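Local coordinates for matrix protein VP40 (Lake Victoria marburgvirus, PDB 5B0V), which builds the viral matrix, driving assembly and budding of virus particles at host membranes, and inhibits host interferon signalling, at residues L246-V251 against F300-V305; L220-K224 against L265-S271; K253-S259 against A291-F295; L188-W193 against P285-F289. One frame throughout, in Å; residues are numbered along the deposited sequence. Where two conformers were deposited one is given.

Overall arrangement
Following the chain from its N terminus, residues 188-193 leave the long strand 176-187 of the N-terminal domain and are the first to await a distant partner. The loop that contact 4 closes, at 285-289, contains the whole of contact 2, where 220-224 meets 265-271. Contact 1 opens at 246-251 and closes last, at 300-305, enclosing contact 3 (253-259 with 291-295). The two pairs interlock: contacts 1 and 3 each cross both 2 and 4. Contacts 1 and 2 join parts of the two three-stranded sheets of the C-terminal domain, whereas 3 and 4 lie where that domain meets the N-terminal sheet. Contacts 2 and 4 touch through Pro221 and Trp193.

Contact 1. Residues L246-V251 against F300-V305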
loop_
_atom_site.group_PDB
_atom_site.type_symbol
_atom_site.label_atom_id
_atom_site.label_comp_id
_atom_site.label_asym_id
_atom_site.label_seq_id
_atom_site.Cartn_x
_atom_site.Cartn_y
_atom_site.Cartn_z
ATOM N N LEU A 246 -23.253 32.381 -7.661
ATOM C CA LEU A 246 -23.274 30.931 -7.479
ATOM C C LEU A 246 -23.487 30.179 -8.769
ATOM O O LEU A 246 -22.904 29.151 -9.013
ATOM C CB LEU A 246 -24.405 30.572 -6.527
ATOM C CG LEU A 246 -24.611 29.096 -6.230
ATOM C CD1 LEU A 246 -23.393 28.454 -5.568
ATOM C CD2 LEU A 246 -25.837 28.969 -5.332
ATOM N N HIS A 247 -24.358 30.718 -9.591
ATOM C CA HIS A 247 -24.820 30.101 -10.819
ATOM C C HIS A 247 -23.908 30.364 -11.986
ATOM O O HIS A 247 -24.115 29.826 -13.063
ATOM C CB HIS A 247 -26.168 30.747 -11.180
ATOM C CG HIS A 247 -26.073 32.235 -11.422
ATOM N ND1 HIS A 247 -26.009 33.156 -10.394
ATOM C CD2 HIS A 247 -25.993 32.950 -12.572
ATOM C CE1 HIS A 247 -25.909 34.372 -10.902
ATOM N NE2 HIS A 247 -25.896 34.275 -12.219
ATOM N N GLN A 248 -22.926 31.242 -11.795
ATOM C CA GLN A 248 -21.931 31.507 -12.844
ATOM C C GLN A 248 -20.677 30.650 -12.679
ATOM O O GLN A 248 -19.847 30.584 -13.581
ATOM C CB GLN A 248 -21.510 32.962 -12.856
ATOM C CG GLN A 248 -22.624 33.933 -13.147
ATOM C CD GLN A 248 -22.353 35.247 -12.442
ATOM O OE1 GLN A 248 -23.198 35.744 -11.671
ATOM N NE2 GLN A 248 -21.140 35.792 -12.647
ATOM N N LEU A 249 -20.531 30.008 -11.527
ATOM C CA LEU A 249 -19.357 29.216 -11.297
ATOM C C LEU A 249 -19.348 28.085 -12.305
ATOM O O LEU A 249 -20.396 27.497 -12.539
ATOM C CB LEU A 249 -19.357 28.686 -9.874
ATOM C CG LEU A 249 -19.190 29.754 -8.787
ATOM C CD1 LEU A 249 -19.170 29.098 -7.411
ATOM C CD2 LEU A 249 -17.936 30.582 -9.021
ATOM N N ARG A 250 -18.180 27.811 -12.901
ATOM C CA ARG A 250 -18.007 26.697 -13.850
ATOM C C ARG A 250 -17.184 25.547 -13.285
ATOM O O ARG A 250 -16.007 25.708 -12.940
ATOM C CB ARG A 250 -17.323 27.162 -15.121
ATOM C CG ARG A 250 -18.214 28.045 -15.950
ATOM C CD ARG A 250 -17.470 28.506 -17.185
ATOM N NE ARG A 250 -18.166 29.641 -17.776
ATOM C CZ ARG A 250 -17.776 30.267 -18.880
ATOM N NH1 ARG A 250 -16.700 29.848 -19.539
ATOM N NH2 ARG A 250 -18.477 31.303 -19.345
ATOM N N VAL A 251 -17.802 24.378 -13.232
ATOM C CA VAL A 251 -17.120 23.167 -12.809
ATOM C C VAL A 251 -16.435 22.519 -14.017
ATOM O O VAL A 251 -17.060 22.270 -15.023
ATOM C CB VAL A 251 -18.123 22.188 -12.198
ATOM C CG1 VAL A 251 -17.437 20.907 -11.811
ATOM C CG2 VAL A 251 -18.797 22.815 -10.992
ATOM N N PHE A 300 -24.067 19.374 -12.348
ATOM C CA PHE A 300 -23.605 20.257 -11.290
ATOM C C PHE A 300 -24.400 21.584 -11.271
ATOM O O PHE A 300 -23.857 22.664 -10.992
ATOM C CB PHE A 300 -22.136 20.560 -11.523
ATOM C CG PHE A 300 -21.234 19.366 -11.402
ATOM C CD1 PHE A 300 -21.151 18.648 -10.216
ATOM C CD2 PHE A 300 -20.406 18.997 -12.447
ATOM C CE1 PHE A 300 -20.294 17.561 -10.084
ATOM C CE2 PHE A 300 -19.537 17.925 -12.319
ATOM C CZ PHE A 300 -19.487 17.205 -11.136
ATOM N N ASN A 301 -25.681 21.526 -11.584
ATOM C CA ASN A 301 -26.451 22.764 -11.744
ATOM C C ASN A 301 -27.355 23.098 -10.574
ATOM O O ASN A 301 -27.751 24.242 -10.421
ATOM C CB ASN A 301 -27.245 22.704 -13.041
ATOM C CG ASN A 301 -26.342 22.722 -14.258
ATOM O OD1 ASN A 301 -25.275 23.341 -14.234
ATOM N ND2 ASN A 301 -26.762 22.049 -15.329
ATOM N N ASN A 302 -27.680 22.079 -9.781
ATOM C CA ASN A 302 -28.487 22.224 -8.590
ATOM C C ASN A 302 -27.592 22.601 -7.413
ATOM O O ASN A 302 -27.220 21.764 -6.565
ATOM C CB ASN A 302 -29.241 20.935 -8.305
ATOM C CG ASN A 302 -30.095 21.005 -7.043
ATOM O OD1 ASN A 302 -30.329 22.079 -6.451
ATOM N ND2 ASN A 302 -30.569 19.845 -6.618
ATOM N N ARG A 303 -27.285 23.890 -7.359
ATOM C CA ARG A 303 -26.335 24.435 -6.412
ATOM C C ARG A 303 -27.062 25.159 -5.307
ATOM O O ARG A 303 -28.165 25.664 -5.499
ATOM C CB ARG A 303 -25.434 25.433 -7.118
ATOM C CG ARG A 303 -24.819 24.906 -8.396
ATOM C CD ARG A 303 -23.985 25.966 -9.064
ATOM N NE ARG A 303 -23.144 25.310 -10.048
ATOM C CZ ARG A 303 -22.603 25.907 -11.093
ATOM N NH1 ARG A 303 -22.759 27.199 -11.306
ATOM N NH2 ARG A 303 -21.849 25.206 -11.916
ATOM N N GLN A 304 -26.414 25.241 -4.157
ATOM C CA GLN A 304 -26.925 25.994 -3.015
ATOM C C GLN A 304 -25.749 26.451 -2.154
ATOM O O GLN A 304 -24.717 25.785 -2.134
ATOM C CB GLN A 304 -27.871 25.103 -2.212
ATOM C CG GLN A 304 -28.514 25.751 -1.008
ATOM C CD GLN A 304 -29.479 24.793 -0.357
ATOM O OE1 GLN A 304 -29.060 23.904 0.346
ATOM N NE2 GLN A 304 -30.766 24.938 -0.625
ATOM N N VAL A 305 -25.917 27.572 -1.448
ATOM C CA VAL A 305 -24.917 28.050 -0.482
ATOM C C VAL A 305 -25.261 27.677 0.951
ATOM O O VAL A 305 -26.370 27.938 1.428
ATOM C CB VAL A 305 -24.789 29.571 -0.485
ATOM C CG1 VAL A 305 -23.668 30.000 0.441
ATOM C CG2 VAL A 305 -24.535 30.069 -1.886
#
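At one edge of the C-terminal β-sandwich, Arg303 bonds to backbone carbonyls and joins the two three-stranded sheets: 246-251 runs from helix 237-243 into strand 251-253 of one sheet, and 300-305 leads into strand 304-309 of the other. With chi1 m and the rest of the chain extended, Arg303 reaches across. Its NH1 donates to Leu246 O at 3.0 Å, while Leu249 O receives weak bonds from Arg303 NH1 (2.7 Å) and NH2 (2.8 Å). A third weak bond runs from Arg303 NE to Phe300 O, 2.9 Å, within the same segment, and Leu249 CB lies over one face of the guanidinium. Apolar contacts flank these bonds. Leu246 CD2 packs 3.8 Å from Val305 CG2, and Val305 also rests on helix 237-243. Farther along, Phe300 meets the ring of Phe295 and stands edge-to-face with Phe261. Val251 CG1 lies over the face of the Phe300 ring in a CH-π contact, 4.0 Å from the centroid and 3.6 Å from Phe300 CD2.

Contact 2. Residues L220-K224 against L265-S271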
loop_
_atom_site.group_PDB
_atom_site.type_symbol
_atom_site.label_atom_id
_atom_site.label_comp_id
_atom_site.label_asym_id
_atom_site.label_seq_id
_atom_site.Cartn_x
_atom_site.Cartn_y
_atom_site.Cartn_z
ATOM N N LEU A 220 -15.230 27.153 0.942
ATOM C CA LEU A 220 -14.604 28.138 0.101
ATOM C C LEU A 220 -13.633 28.995 0.866
ATOM O O LEU A 220 -13.765 29.174 2.085
ATOM C CB LEU A 220 -15.700 29.027 -0.472
ATOM C CG LEU A 220 -16.739 28.370 -1.371
ATOM C CD1 LEU A 220 -17.827 29.368 -1.731
ATOM C CD2 LEU A 220 -16.088 27.848 -2.635
ATOM N N PRO A 221 -12.680 29.585 0.149
ATOM C CA PRO A 221 -11.869 30.588 0.787
ATOM C C PRO A 221 -12.713 31.753 1.318
ATOM O O PRO A 221 -13.881 31.932 0.954
ATOM C CB PRO A 221 -10.972 31.105 -0.340
ATOM C CG PRO A 221 -11.180 30.210 -1.490
ATOM C CD PRO A 221 -12.530 29.620 -1.308
ATOM N N THR A 222 -12.102 32.530 2.189
ATOM C CA THR A 222 -12.780 33.644 2.773
ATOM C C THR A 222 -13.140 34.665 1.690
ATOM O O THR A 222 -12.420 34.832 0.703
ATOM C CB THR A 222 -11.954 34.288 3.910
ATOM O OG1 THR A 222 -10.626 34.574 3.448
ATOM C CG2 THR A 222 -11.895 33.334 5.130
ATOM N N VAL A 223 -14.283 35.315 1.903
ATOM C CA VAL A 223 -14.795 36.312 1.003
ATOM C C VAL A 223 -14.240 37.664 1.425
ATOM O O VAL A 223 -14.330 38.068 2.572
ATOM C CB VAL A 223 -16.325 36.335 1.026
ATOM C CG1 VAL A 223 -16.862 37.458 0.165
ATOM C CG2 VAL A 223 -16.869 34.988 0.582
ATOM N N LYS A 224 -13.650 38.352 0.472
ATOM C CA LYS A 224 -13.015 39.618 0.725
ATOM C C LYS A 224 -14.036 40.610 1.248
ATOM O O LYS A 224 -15.151 40.673 0.731
ATOM C CB LYS A 224 -12.420 40.152 -0.579
ATOM C CG LYS A 224 -11.199 39.399 -1.094
ATOM C CD LYS A 224 -10.559 40.173 -2.239
ATOM C CE LYS A 224 -9.318 39.478 -2.760
ATOM N NZ LYS A 224 -8.999 39.914 -4.144
ATOM N N LEU A 265 -12.388 30.403 -9.020
ATOM C CA LEU A 265 -13.204 31.382 -8.315
ATOM C C LEU A 265 -12.724 32.764 -8.670
ATOM O O LEU A 265 -11.537 32.965 -8.850
ATOM C CB LEU A 265 -13.095 31.167 -6.807
ATOM C CG LEU A 265 -13.586 29.816 -6.277
ATOM C CD1 LEU A 265 -13.171 29.568 -4.844
ATOM C CD2 LEU A 265 -15.083 29.726 -6.360
ATOM N N PRO A 266 -13.642 33.734 -8.763
ATOM C CA PRO A 266 -13.234 35.110 -9.044
ATOM C C PRO A 266 -12.295 35.697 -7.955
ATOM O O PRO A 266 -12.568 35.562 -6.766
ATOM C CB PRO A 266 -14.567 35.864 -9.114
ATOM C CG PRO A 266 -15.546 35.026 -8.375
ATOM C CD PRO A 266 -15.096 33.616 -8.526
ATOM N N ALA A 267 -11.182 36.292 -8.377
ATOM C CA ALA A 267 -10.188 36.802 -7.448
ATOM C C ALA A 267 -10.690 38.057 -6.769
ATOM O O ALA A 267 -10.338 38.326 -5.624
ATOM C CB ALA A 267 -8.886 37.112 -8.161
ATOM N N ASP A 268 -11.508 38.825 -7.468
ATOM C CA ASP A 268 -12.047 40.026 -6.885
ATOM C C ASP A 268 -12.917 39.750 -5.666
ATOM O O ASP A 268 -13.187 40.674 -4.896
ATOM C CB ASP A 268 -12.825 40.851 -7.932
ATOM C CG ASP A 268 -14.143 40.180 -8.395
ATOM O OD1 ASP A 268 -14.501 39.095 -7.890
ATOM O OD2 ASP A 268 -14.822 40.772 -9.269
HETATM N N MSE A 269 -13.345 38.498 -5.487
HETATM C CA MSE A 269 -14.184 38.104 -4.353
HETATM C C MSE A 269 -13.560 37.238 -3.280
HETATM O O MSE A 269 -13.913 37.354 -2.117
HETATM C CB MSE A 269 -15.322 37.312 -4.935
HETATM C CG MSE A 269 -16.346 36.990 -3.849
HETATM SE SE MSE A 269 -18.042 36.177 -4.438
HETATM C CE MSE A 269 -18.920 37.612 -5.461
ATOM N N PHE A 270 -12.632 36.358 -3.665
ATOM C CA PHE A 270 -12.057 35.350 -2.768
ATOM C C PHE A 270 -10.560 35.528 -2.587
ATOM O O PHE A 270 -9.800 35.716 -3.555
ATOM C CB PHE A 270 -12.296 33.968 -3.320
ATOM C CG PHE A 270 -13.741 33.573 -3.360
ATOM C CD1 PHE A 270 -14.356 33.053 -2.240
ATOM C CD2 PHE A 270 -14.473 33.695 -4.520
ATOM C CE1 PHE A 270 -15.677 32.675 -2.275
ATOM C CE2 PHE A 270 -15.805 33.327 -4.562
ATOM C CZ PHE A 270 -16.402 32.808 -3.439
ATOM N N SER A 271 -10.149 35.491 -1.324
ATOM C CA SER A 271 -8.763 35.669 -0.929
ATOM C C SER A 271 -8.167 34.319 -0.590
ATOM O O SER A 271 -8.780 33.491 0.075
ATOM C CB SER A 271 -8.674 36.592 0.283
ATOM O OG SER A 271 -7.422 36.433 0.937
#
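A single antiparallel β-bridge between two loops ties the sheets of the C-terminal domain together, since 220-224 follows strand 218-219 of one sheet and 265-271 follows strand 260-264 of the other. Val223 and Phe270 form its non-hydrogen-bonded pair, with their CA atoms 4.8 Å apart. The backbone bonds lie one residue out on either side: Ser271 N donates to Thr222 O at 3.1 Å and Lys224 N to Met269 O at 2.8 Å, both nearly straight. The same two carbonyls take CA-H···O contacts, Phe270 CA to Thr222 O at 3.5 Å and Val223 CA to Met269 O at 3.4 Å.

Apolar packing gathers round the Phe270 ring. Leu220 CD1 lies 4.0 Å from Phe270 CE1, Val223 CG2 is 3.9 Å from the same CE1, and Pro221 CD is 4.0 Å from Phe270 CD1. Beside the ring, Pro221 CD reaches Leu265 CD1 at 3.6 Å, while Val223 CG1 and Met269 CG (a selenomethionine) are 4.1 Å apart. Helix 237-243 meets this cluster through Ile242, which touches both Leu220 and Val223.

The last interaction is polar and uses a turn. Met269 N and Phe270 N both bond to Pro266 O, folding 266-270 back on itself. Lys224, chi1 m and extended beyond, lays its methylenes across this turn and ends with NZ 2.6 Å from Ala267 O, a hydrogen bond.

Contact 3. Residues K253-S259 against A291-F295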
loop_
_atom_site.group_PDB
_atom_site.type_symbol
_atom_site.label_atom_id
_atom_site.label_comp_id
_atom_site.label_asym_id
_atom_site.label_seq_id
_atom_site.Cartn_x
_atom_site.Cartn_y
_atom_site.Cartn_z
ATOM N N LYS A 253 -13.826 19.310 -15.384
ATOM C CA LYS A 253 -13.199 18.060 -15.015
ATOM C C LYS A 253 -11.701 18.189 -15.130
ATOM O O LYS A 253 -11.200 18.706 -16.105
ATOM C CB LYS A 253 -13.681 16.937 -15.937
ATOM C CG LYS A 253 -13.325 15.574 -15.403
ATOM C CD LYS A 253 -14.077 14.444 -16.094
ATOM C CE LYS A 253 -13.656 13.092 -15.502
ATOM N NZ LYS A 253 -12.177 12.874 -15.525
ATOM N N VAL A 254 -10.977 17.701 -14.138
ATOM C CA VAL A 254 -9.519 17.755 -14.214
ATOM C C VAL A 254 -9.023 16.632 -15.128
ATOM O O VAL A 254 -9.289 15.448 -14.879
ATOM C CB VAL A 254 -8.829 17.644 -12.844
ATOM C CG1 VAL A 254 -7.332 17.840 -12.999
ATOM C CG2 VAL A 254 -9.392 18.681 -11.876
ATOM N N PRO A 255 -8.319 17.000 -16.193
ATOM C CA PRO A 255 -7.845 16.036 -17.164
ATOM C C PRO A 255 -6.582 15.290 -16.728
ATOM O O PRO A 255 -5.735 15.836 -16.009
ATOM C CB PRO A 255 -7.576 16.897 -18.399
ATOM C CG PRO A 255 -7.282 18.240 -17.880
ATOM C CD PRO A 255 -7.857 18.358 -16.489
ATOM N N GLU A 256 -6.474 14.044 -17.173
ATOM C CA GLU A 256 -5.415 13.120 -16.715
ATOM C C GLU A 256 -5.432 12.966 -15.206
ATOM O O GLU A 256 -4.384 12.933 -14.537
ATOM C CB GLU A 256 -4.047 13.599 -17.154
ATOM C CG GLU A 256 -3.970 13.797 -18.650
ATOM C CD GLU A 256 -2.751 14.581 -19.060
ATOM O OE1 GLU A 256 -2.130 14.197 -20.068
ATOM O OE2 GLU A 256 -2.412 15.566 -18.370
ATOM N N LYS A 257 -6.639 12.941 -14.673
ATOM C CA LYS A 257 -6.861 12.614 -13.298
ATOM C C LYS A 257 -8.238 11.959 -13.299
ATOM O O LYS A 257 -9.124 12.382 -14.060
ATOM C CB LYS A 257 -6.887 13.863 -12.426
ATOM C CG LYS A 257 -5.688 14.781 -12.508
ATOM C CD LYS A 257 -4.620 14.350 -11.535
ATOM C CE LYS A 257 -3.303 15.113 -11.693
ATOM N NZ LYS A 257 -2.244 14.544 -10.781
ATOM N N THR A 258 -8.440 10.963 -12.441
ATOM C CA THR A 258 -9.748 10.355 -12.292
ATOM C C THR A 258 -10.556 10.964 -11.165
ATOM O O THR A 258 -10.014 11.437 -10.178
ATOM C CB THR A 258 -9.628 8.863 -12.018
ATOM O OG1 THR A 258 -8.608 8.640 -11.046
ATOM C CG2 THR A 258 -9.280 8.111 -13.312
ATOM N N SER A 259 -11.862 10.987 -11.347
ATOM C CA SER A 259 -12.797 11.351 -10.293
ATOM C C SER A 259 -12.519 12.721 -9.631
ATOM O O SER A 259 -12.709 12.889 -8.426
ATOM C CB SER A 259 -12.798 10.241 -9.238
ATOM O OG SER A 259 -13.046 8.978 -9.820
ATOM N N ALA A 291 -15.654 13.712 -7.449
ATOM C CA ALA A 291 -16.902 13.103 -7.872
ATOM C C ALA A 291 -16.553 11.895 -8.714
ATOM O O ALA A 291 -15.442 11.816 -9.213
ATOM C CB ALA A 291 -17.718 14.069 -8.675
ATOM N N PRO A 292 -17.501 10.957 -8.884
ATOM C CA PRO A 292 -17.240 9.799 -9.700
ATOM C C PRO A 292 -16.791 10.152 -11.088
ATOM O O PRO A 292 -17.265 11.096 -11.658
ATOM C CB PRO A 292 -18.587 9.103 -9.721
ATOM C CG PRO A 292 -19.118 9.344 -8.353
ATOM C CD PRO A 292 -18.740 10.782 -8.098
ATOM N N GLU A 293 -15.837 9.389 -11.595
ATOM C CA GLU A 293 -15.262 9.601 -12.913
ATOM C C GLU A 293 -16.351 9.701 -13.987
ATOM O O GLU A 293 -16.329 10.591 -14.823
ATOM C CB GLU A 293 -14.260 8.474 -13.205
ATOM C CG GLU A 293 -13.607 8.492 -14.572
ATOM C CD GLU A 293 -12.665 9.660 -14.777
ATOM O OE1 GLU A 293 -12.531 10.494 -13.878
ATOM O OE2 GLU A 293 -12.068 9.755 -15.866
ATOM N N ASN A 294 -17.333 8.813 -13.925
ATOM C CA ASN A 294 -18.455 8.846 -14.880
ATOM C C ASN A 294 -19.542 9.852 -14.538
ATOM O O ASN A 294 -20.601 9.799 -15.127
ATOM C CB ASN A 294 -19.123 7.469 -15.013
ATOM C CG ASN A 294 -19.724 6.971 -13.694
ATOM O OD1 ASN A 294 -19.419 7.494 -12.601
ATOM N ND2 ASN A 294 -20.547 5.932 -13.781
ATOM N N PHE A 295 -19.335 10.742 -13.586
ATOM C CA PHE A 295 -20.375 11.722 -13.268
ATOM C C PHE A 295 -20.452 12.752 -14.405
ATOM O O PHE A 295 -19.397 13.208 -14.854
ATOM C CB PHE A 295 -20.032 12.417 -11.962
ATOM C CG PHE A 295 -21.157 13.181 -11.359
ATOM C CD1 PHE A 295 -22.030 12.577 -10.492
ATOM C CD2 PHE A 295 -21.327 14.517 -11.649
ATOM C CE1 PHE A 295 -23.061 13.297 -9.917
ATOM C CE2 PHE A 295 -22.355 15.257 -11.085
ATOM C CZ PHE A 295 -23.227 14.647 -10.210
#
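Glu293 is the side chain to watch. Its CA-to-CB bond points sideways, but with chi1 t and chi2 p the chain bends so that its carboxylate enters the loop of the 251-253/260-264 hairpin. There OE1 accepts Ser259 N at 2.7 Å in a nearly straight bond. Lys253, t at its first three chi angles and m at the last, brings NZ to within 2.9 Å of Glu293 OE1 to form a salt bridge; a weaker bond joins Lys253 NZ to Glu293 OE2 at 3.1 Å. One carboxylate thus links both legs of the loop.

Ser259 has left-handed backbone angles, with chi1 m, and its OG packs 3.6 Å from Glu293 CB. The end of Lys257 leads the other way, to a salt bridge with Asp60 and a bond to Lys187 O. Trp97 of strand 91-104 touches Ser259, Pro292 and Glu293.

Ala291 N donates to Ser259 O at 3.2 Å, carrying the pairing of strands 260-264 and 286-290 one step further before a type I turn, Pro292 to Phe295, ends the run. The arrangement is that of a β-hairpin whose loop is bound by an acidic side chain from the turn after strand 286-290, set where the C-terminal domain faces the N-terminal sheet.

Contact 4. Residues L188-W193 against P285-F289; sequences LPDDAW and PVVYF
Tyr288, Trp193 and Val286 lose most surface here, and the rest can be built round them. Strand 286-289 is extended; 188-193 begins extended, makes a type I turn from Pro189 to Ala192 (Ala192 N to Pro189 O, 3.2 Å), then extends again through Ala192 and Trp193. Set Trp193 CA 5.5 Å from Val287 CA and let Trp193 N donate to Val286 O at 2.9 Å.

Tyr288 points toward the turn with chi1 m (-74°) and chi2 83°. Its OH donates to Asp191 OD1 at 2.6 Å, reached because Asp191 has chi1 p; the hydroxyl also bonds Arg262. Pro189 CD sits over the ring face, 4.1 Å from the Tyr288 centroid, a CH-π contact, while Ala192 CB lies 3.6 Å from Tyr288 CD1. Leu188 CD2 closes on Tyr288 CB at 4.3 Å.

Trp193 starts toward the strand, but chi1 t and chi2 91° lead the indole away, to Pro221; its CE3 still meets Val287 CG1 at 3.9 Å. Val286, chi1 t, lies beside Asp191. The chain leaving N-terminal strand 176-187 docks on strand 286-290, an outermost strand of its sheet, consistent with the start of the linker between the two domains of VP40.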
loop_
_atom_site.group_PDB
_atom_site.type_symbol
_atom_site.label_atom_id
_atom_site.label_comp_id
_atom_site.label_asym_id
_atom_site.label_seq_id
_atom_site.Cartn_x
_atom_site.Cartn_y
_atom_site.Cartn_z
ATOM N N LEU A 188 -3.065 16.477 -5.854
ATOM C CA LEU A 188 -3.753 17.659 -6.399
ATOM C C LEU A 188 -2.689 18.596 -6.909
ATOM O O LEU A 188 -1.612 18.629 -6.348
ATOM C CB LEU A 188 -4.524 18.399 -5.318
ATOM C CG LEU A 188 -5.941 17.981 -4.975
ATOM C CD1 LEU A 188 -6.075 16.483 -4.861
ATOM C CD2 LEU A 188 -6.329 18.644 -3.668
ATOM N N PRO A 189 -2.981 19.373 -7.959
ATOM C CA PRO A 189 -1.998 20.342 -8.454
ATOM C C PRO A 189 -1.698 21.414 -7.424
ATOM O O PRO A 189 -2.434 21.590 -6.464
ATOM C CB PRO A 189 -2.686 20.964 -9.666
ATOM C CG PRO A 189 -3.722 19.978 -10.081
ATOM C CD PRO A 189 -4.164 19.288 -8.829
ATOM N N ASP A 190 -0.615 22.138 -7.625
ATOM C CA ASP A 190 -0.169 23.112 -6.627
ATOM C C ASP A 190 -1.128 24.267 -6.447
ATOM O O ASP A 190 -1.117 24.894 -5.386
ATOM C CB ASP A 190 1.248 23.607 -6.940
ATOM C CG ASP A 190 2.288 22.504 -6.792
ATOM O OD1 ASP A 190 1.915 21.309 -6.943
ATOM O OD2 ASP A 190 3.467 22.813 -6.531
ATOM N N ASP A 191 -1.986 24.539 -7.432
ATOM C CA ASP A 191 -2.967 25.632 -7.302
ATOM C C ASP A 191 -4.195 25.297 -6.436
ATOM O O ASP A 191 -5.154 26.054 -6.400
ATOM C CB ASP A 191 -3.395 26.190 -8.682
ATOM C CG ASP A 191 -4.171 25.186 -9.542
ATOM O OD1 ASP A 191 -4.791 24.253 -8.992
ATOM O OD2 ASP A 191 -4.146 25.349 -10.792
ATOM N N ALA A 192 -4.175 24.189 -5.719
ATOM C CA ALA A 192 -5.332 23.829 -4.915
ATOM C C ALA A 192 -5.369 24.692 -3.692
ATOM O O ALA A 192 -4.360 24.857 -3.018
ATOM C CB ALA A 192 -5.275 22.377 -4.511
ATOM N N TRP A 193 -6.525 25.297 -3.464
ATOM C CA TRP A 193 -6.782 26.011 -2.260
ATOM C C TRP A 193 -7.398 25.050 -1.276
ATOM O O TRP A 193 -8.145 24.171 -1.628
ATOM C CB TRP A 193 -7.724 27.168 -2.497
ATOM C CG TRP A 193 -8.004 27.854 -1.214
ATOM C CD1 TRP A 193 -7.319 28.888 -0.691
ATOM C CD2 TRP A 193 -8.996 27.487 -0.243
ATOM N NE1 TRP A 193 -7.818 29.204 0.546
ATOM C CE2 TRP A 193 -8.854 28.364 0.841
ATOM C CE3 TRP A 193 -9.974 26.492 -0.182
ATOM C CZ2 TRP A 193 -9.673 28.308 1.967
ATOM C CZ3 TRP A 193 -10.794 26.430 0.952
ATOM C CH2 TRP A 193 -10.633 27.334 2.009
ATOM N N PRO A 285 -7.582 31.714 -6.876
ATOM C CA PRO A 285 -8.221 30.789 -5.977
ATOM C C PRO A 285 -8.967 29.691 -6.752
ATOM O O PRO A 285 -9.726 29.983 -7.673
ATOM C CB PRO A 285 -9.157 31.698 -5.193
ATOM C CG PRO A 285 -9.480 32.823 -6.120
ATOM C CD PRO A 285 -8.438 32.880 -7.175
ATOM N N VAL A 286 -8.696 28.432 -6.407
ATOM C CA VAL A 286 -9.324 27.305 -7.070
ATOM C C VAL A 286 -9.588 26.178 -6.074
ATOM O O VAL A 286 -8.703 25.832 -5.317
ATOM C CB VAL A 286 -8.423 26.772 -8.189
ATOM C CG1 VAL A 286 -9.084 25.574 -8.884
ATOM C CG2 VAL A 286 -8.086 27.871 -9.192
ATOM N N VAL A 287 -10.787 25.590 -6.101
ATOM C CA VAL A 287 -11.086 24.430 -5.257
ATOM C C VAL A 287 -11.280 23.166 -6.029
ATOM O O VAL A 287 -11.971 23.124 -7.007
ATOM C CB VAL A 287 -12.343 24.586 -4.427
ATOM C CG1 VAL A 287 -12.079 25.529 -3.293
ATOM C CG2 VAL A 287 -13.483 25.095 -5.266
ATOM N N TYR A 288 -10.664 22.114 -5.538
ATOM C CA TYR A 288 -10.793 20.826 -6.135
ATOM C C TYR A 288 -11.769 20.040 -5.315
ATOM O O TYR A 288 -11.897 20.249 -4.129
ATOM C CB TYR A 288 -9.431 20.128 -6.174
ATOM C CG TYR A 288 -8.539 20.717 -7.223
ATOM C CD1 TYR A 288 -7.812 21.848 -6.968
ATOM C CD2 TYR A 288 -8.455 20.163 -8.465
ATOM C CE1 TYR A 288 -6.996 22.404 -7.919
ATOM C CE2 TYR A 288 -7.647 20.717 -9.430
ATOM C CZ TYR A 288 -6.927 21.845 -9.153
ATOM O OH TYR A 288 -6.098 22.367 -10.124
ATOM N N PHE A 289 -12.476 19.139 -5.955
ATOM C CA PHE A 289 -13.356 18.264 -5.225
ATOM C C PHE A 289 -13.472 16.952 -5.994
ATOM O O PHE A 289 -13.069 16.845 -7.153
ATOM C CB PHE A 289 -14.732 18.943 -4.983
ATOM C CG PHE A 289 -15.572 19.128 -6.226
ATOM C CD1 PHE A 289 -15.414 20.247 -7.030
ATOM C CD2 PHE A 289 -16.527 18.204 -6.569
ATOM C CE1 PHE A 289 -16.188 20.435 -8.163
ATOM C CE2 PHE A 289 -17.298 18.379 -7.693
ATOM C CZ PHE A 289 -17.130 19.488 -8.493
#